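Local coordinates for mandelate racemase/muconate lactonizing enzyme (PDB 2QDD) that binds magnesium and probably catalyses an enolase-superfamily reaction that begins with proton abstraction next to a carboxylate, at the interface of chains A and B. Residues are numbered along the deposited sequence; one frame, centred on the assembly and turned at random. Chains: chain A/B, Mandelate racemase/muconate lactonizing enzyme.

The interface of chains A and B. Residues chain A 192, 216, 239; chain B 173, 208.
B:Glu208, from helix 203-210 of chain B, reaches across to A:Arg192 at the start of strand 192-196 and joins it in a salt bridge, while its aliphatic stem passes the backbone carbonyl of A:Arg216. Both chains are copies of one protein among the eight of the deposited assembly; this small patch may owe as much to crystal packing as to a biological oligomer. Followed outward, the glutamate runs along the A:Arg216 carbonyl O, which lies near CB and comes within 3.3 Å of B:Glu208 CG. This backbone contact makes little demand on the arginine side chain, whose guanidinium points elsewhere. The A:Pro239 ring is more distant, its CG merely brushing B:Glu208 CB at 4.1 Å; a compact apolar ring may simply allow the stem to pass. With CG anti to the backbone N (chi1 179°) and the chain extended beyond it, the carboxylate is carried towards A:Arg192. There both oxygens converge on one nitrogen. B:Glu208 OE1 accepts a hydrogen bond of 3.1 Å from A:Arg192 NH2 through its syn lone pair, nearly in the guanidinium plane. B:Glu208 OE2 lies nearer to A:Arg192 NH2, at 2.8 Å, but the N-H does not point at it, and its share is probably mainly electrostatic. The two flat groups are turned 36° apart, and CD sits at the guanidinium edge, giving a forked approach to NH2 instead of a parallel two-nitrogen pairing. An arginine fits here because its long chain, bent at chi2 and chi3, brings NH2 to the carboxylate of the neighbouring chain. Replacing B:Glu208 by an alanine would probably strip the A:Arg192 guanidinium of its carboxylate mate and leave it freer to turn. B:Pro173 begins helix 173-185, where a proline's missing N-H costs no helix hydrogen bond, and its ring offers the flat cation a rigid apolar surface. B:Pro173 CG lies over one guanidinium face, 3.4 Å from A:Arg192 NH2.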
ATOM      1  N   ARG A 192      32.183  18.571  -8.524  1.00 40.83           N
ATOM      2  CA  ARG A 192      30.815  18.206  -8.120  1.00 41.09           C
ATOM      3  C   ARG A 192      30.204  19.254  -7.193  1.00 40.03           C
ATOM      4  O   ARG A 192      30.878  19.755  -6.294  1.00 39.48           O
ATOM      5  CB  ARG A 192      30.784  16.843  -7.411  1.00 38.20           C
ATOM      6  CG  ARG A 192      31.646  15.752  -8.032  1.00 48.27           C
ATOM      7  CD  ARG A 192      30.893  14.444  -8.135  1.00 61.63           C
ATOM      8  NE  ARG A 192      29.862  14.501  -9.168  1.00 63.48           N
ATOM      9  CZ  ARG A 192      28.666  13.928  -9.076  1.00 67.09           C
ATOM     10  NH1 ARG A 192      28.322  13.238  -7.994  1.00 68.80           N
ATOM     11  NH2 ARG A 192      27.806  14.048 -10.075  1.00 63.55           N
ATOM     12  N   ARG A 216      20.554  18.316 -12.309  1.00 34.11           N
ATOM     13  CA  ARG A 216      20.250  17.054 -11.645  1.00 30.42           C
ATOM     14  C   ARG A 216      21.292  16.735 -10.587  1.00 29.82           C
ATOM     15  O   ARG A 216      21.562  15.574 -10.310  1.00 36.87           O
ATOM     16  CB  ARG A 216      20.170  15.910 -12.665  1.00 29.37           C
ATOM     17  CG  ARG A 216      19.122  16.103 -13.750  1.00 34.42           C
ATOM     18  CD  ARG A 216      17.732  16.186 -13.158  1.00 30.91           C
ATOM     19  NE  ARG A 216      16.717  16.405 -14.182  1.00 35.45           N
ATOM     20  CZ  ARG A 216      15.977  17.505 -14.282  1.00 35.45           C
ATOM     21  NH1 ARG A 216      15.075  17.611 -15.245  1.00 41.44           N
ATOM     22  NH2 ARG A 216      16.142  18.502 -13.429  1.00 32.69           N
ATOM     23  N   PRO A 239      18.517  13.559  -7.243  1.00 22.97           N
ATOM     24  CA  PRO A 239      18.915  12.778  -6.066  1.00 24.59           C
ATOM     25  C   PRO A 239      18.757  13.561  -4.757  1.00 22.06           C
ATOM     26  O   PRO A 239      19.137  14.729  -4.687  1.00 23.63           O
ATOM     27  CB  PRO A 239      20.411  12.488  -6.318  1.00 25.13           C
ATOM     28  CG  PRO A 239      20.606  12.651  -7.770  1.00 22.48           C
ATOM     29  CD  PRO A 239      19.645  13.737  -8.177  1.00 26.82           C
TER
ATOM     30  N   PRO B 173      29.511  10.421 -13.732  1.00 69.59           N
ATOM     31  CA  PRO B 173      28.222  10.597 -14.405  1.00 63.58           C
ATOM     32  C   PRO B 173      28.324  11.348 -15.730  1.00 59.49           C
ATOM     33  O   PRO B 173      27.608  11.013 -16.674  1.00 58.90           O
ATOM     34  CB  PRO B 173      27.402  11.416 -13.395  1.00 61.69           C
ATOM     35  CG  PRO B 173      28.146  11.312 -12.107  1.00 64.66           C
ATOM     36  CD  PRO B 173      29.577  11.221 -12.499  1.00 68.75           C
ATOM     37  N   GLU B 208      20.672  10.509 -11.507  1.00 30.56           N
ATOM     38  CA  GLU B 208      21.346  11.684 -12.062  1.00 35.00           C
ATOM     39  C   GLU B 208      21.633  11.607 -13.562  1.00 31.32           C
ATOM     40  O   GLU B 208      21.307  12.544 -14.286  1.00 32.39           O
ATOM     41  CB  GLU B 208      22.624  12.025 -11.285  1.00 32.92           C
ATOM     42  CG  GLU B 208      23.382  13.236 -11.833  1.00 37.73           C
ATOM     43  CD  GLU B 208      24.797  13.365 -11.290  1.00 49.48           C
ATOM     44  OE1 GLU B 208      25.291  12.408 -10.650  1.00 54.95           O
ATOM     45  OE2 GLU B 208      25.422  14.429 -11.510  1.00 51.52           O
TER